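Long-range contact in integral membrane indolylacetylinositol arabinosyltransferase EmbC (Mycolicibacterium smegmatis, PDB 7BVE), which probably transfers arabinose units to build the arabinan of mycobacterial cell wall polymers, and here binds the anti-tuberculosis drug ethambutol: residues Trp365-Leu370 with Leu689-Trp694. Residues are numbered along the deposited sequence.
Sequences WTAAGL and LAVATW
Both segments are regular alpha-helix, cut from helices 361-378 and 688-710, and they run roughly parallel, their N-to-C directions 31° apart (signed crossing angle 31°) with local axes approaching to 8.4 Å. The register pairs T366 with A690 (CA to CA 4.3 Å) and G369 with T693 (5.2 Å), about one helical turn apart on each helix. G369 and A690 permit this closeness: a CB on G369 would clash with OG1 of T693. T366, chi1 t, sets its OG1 3.5 Å from CB of L689. T693 takes chi1 p, and its OG1 donates a very short hydrogen bond, 2.4 Å, back to O of L689, satisfying the hydroxyl within its own helix. W694, chi1 m and chi2 97°, swings its indole across the gap: NE1 of W694 donates to O of W365 (2.9 Å, 159°), CA of G369 sits over the five-membered ring of W694 in a CH-pi contact (4.2 Å to the centroid), and CB of A368 lies 3.9 Å from CZ2 of W694. L262 of helix 258-272 touches both tryptophans. W365 O already accepts from N of G369 (3.0 Å), so the indole adds a second donor, joining helix 361-378, in the GT-C-type family region, to predicted transmembrane helix 688-710 by a polar bond.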
loop_
_atom_site.group_PDB
_atom_site.type_symbol
_atom_site.label_atom_id
_atom_site.label_comp_id
_atom_site.label_asym_id
_atom_site.label_seq_id
_atom_site.Cartn_x
_atom_site.Cartn_y
_atom_site.Cartn_z
ATOM N N TRP A 365 18.526 -29.823 -13.055
ATOM C CA TRP A 365 17.439 -29.942 -12.087
ATOM C C TRP A 365 16.972 -28.582 -11.575
ATOM O O TRP A 365 15.766 -28.362 -11.428
ATOM C CB TRP A 365 17.852 -30.869 -10.948
ATOM C CG TRP A 365 17.790 -32.308 -11.358
ATOM C CD1 TRP A 365 18.776 -33.031 -11.938
ATOM C CD2 TRP A 365 16.681 -33.199 -11.209
ATOM N NE1 TRP A 365 18.355 -34.306 -12.184
ATOM C CE2 TRP A 365 17.071 -34.437 -11.738
ATOM C CE3 TRP A 365 15.395 -33.068 -10.683
ATOM C CZ2 TRP A 365 16.226 -35.533 -11.758
ATOM C CZ3 TRP A 365 14.557 -34.155 -10.709
ATOM C CH2 TRP A 365 14.977 -35.373 -11.233
ATOM N N THR A 366 17.878 -27.626 -11.368
ATOM C CA THR A 366 17.382 -26.331 -10.920
ATOM C C THR A 366 16.824 -25.487 -12.064
ATOM O O THR A 366 15.974 -24.622 -11.818
ATOM C CB THR A 366 18.455 -25.556 -10.164
ATOM O OG1 THR A 366 17.879 -24.365 -9.627
ATOM C CG2 THR A 366 19.522 -25.154 -11.051
ATOM N N ALA A 367 17.224 -25.750 -13.312
ATOM C CA ALA A 367 16.590 -25.077 -14.432
ATOM C C ALA A 367 15.159 -25.562 -14.614
ATOM O O ALA A 367 14.246 -24.751 -14.818
ATOM C CB ALA A 367 17.399 -25.310 -15.701
ATOM N N ALA A 368 14.943 -26.878 -14.501
ATOM C CA ALA A 368 13.597 -27.430 -14.501
ATOM C C ALA A 368 12.764 -26.910 -13.344
ATOM O O ALA A 368 11.568 -26.633 -13.505
ATOM C CB ALA A 368 13.670 -28.954 -14.465
ATOM N N GLY A 369 13.385 -26.716 -12.185
ATOM C CA GLY A 369 12.651 -26.222 -11.021
ATOM C C GLY A 369 12.213 -24.773 -11.133
ATOM O O GLY A 369 11.078 -24.447 -10.801
ATOM N N LEU A 370 13.105 -23.880 -11.575
ATOM C CA LEU A 370 12.692 -22.487 -11.753
ATOM C C LEU A 370 11.731 -22.318 -12.923
ATOM O O LEU A 370 10.852 -21.446 -12.879
ATOM C CB LEU A 370 13.898 -21.572 -11.920
ATOM C CG LEU A 370 14.531 -20.955 -10.682
ATOM C CD1 LEU A 370 15.801 -20.274 -11.054
ATOM C CD2 LEU A 370 13.570 -19.918 -10.166
ATOM N N LEU A 689 19.172 -24.335 -4.552
ATOM C CA LEU A 689 18.073 -23.854 -5.379
ATOM C C LEU A 689 17.242 -24.997 -5.938
ATOM O O LEU A 689 16.022 -24.862 -6.073
ATOM C CB LEU A 689 18.608 -22.991 -6.512
ATOM C CG LEU A 689 19.113 -21.596 -6.193
ATOM C CD1 LEU A 689 19.809 -21.038 -7.401
ATOM C CD2 LEU A 689 17.945 -20.722 -5.831
ATOM N N ALA A 690 17.874 -26.132 -6.249
ATOM C CA ALA A 690 17.129 -27.287 -6.740
ATOM C C ALA A 690 16.199 -27.837 -5.669
ATOM O O ALA A 690 15.025 -28.116 -5.938
ATOM C CB ALA A 690 18.092 -28.364 -7.222
ATOM N N VAL A 691 16.690 -27.928 -4.432
ATOM C CA VAL A 691 15.880 -28.438 -3.331
ATOM C C VAL A 691 14.741 -27.478 -3.012
ATOM O O VAL A 691 13.591 -27.898 -2.852
ATOM C CB VAL A 691 16.758 -28.706 -2.094
ATOM C CG1 VAL A 691 15.913 -29.177 -0.930
ATOM C CG2 VAL A 691 17.814 -29.726 -2.412
ATOM N N ALA A 692 15.030 -26.173 -2.970
ATOM C CA ALA A 692 14.002 -25.199 -2.607
ATOM C C ALA A 692 12.915 -25.097 -3.674
ATOM O O ALA A 692 11.714 -25.095 -3.359
ATOM C CB ALA A 692 14.640 -23.839 -2.362
ATOM N N THR A 693 13.317 -25.051 -4.948
ATOM C CA THR A 693 12.351 -24.924 -6.029
ATOM C C THR A 693 11.516 -26.185 -6.199
ATOM O O THR A 693 10.300 -26.093 -6.396
ATOM C CB THR A 693 13.070 -24.557 -7.322
ATOM O OG1 THR A 693 14.170 -25.439 -7.530
ATOM C CG2 THR A 693 13.557 -23.130 -7.275
ATOM N N TRP A 694 12.121 -27.373 -6.089
ATOM C CA TRP A 694 11.299 -28.572 -6.200
ATOM C C TRP A 694 10.422 -28.792 -4.975
ATOM O O TRP A 694 9.325 -29.348 -5.109
ATOM C CB TRP A 694 12.167 -29.793 -6.476
ATOM C CG TRP A 694 12.556 -29.879 -7.897
ATOM C CD1 TRP A 694 13.711 -29.456 -8.456
ATOM C CD2 TRP A 694 11.768 -30.413 -8.961
ATOM N NE1 TRP A 694 13.700 -29.689 -9.804
ATOM C CE2 TRP A 694 12.514 -30.278 -10.137
ATOM C CE3 TRP A 694 10.496 -30.996 -9.031
ATOM C CZ2 TRP A 694 12.044 -30.714 -11.372
ATOM C CZ3 TRP A 694 10.028 -31.416 -10.249
ATOM C CH2 TRP A 694 10.793 -31.270 -11.405
#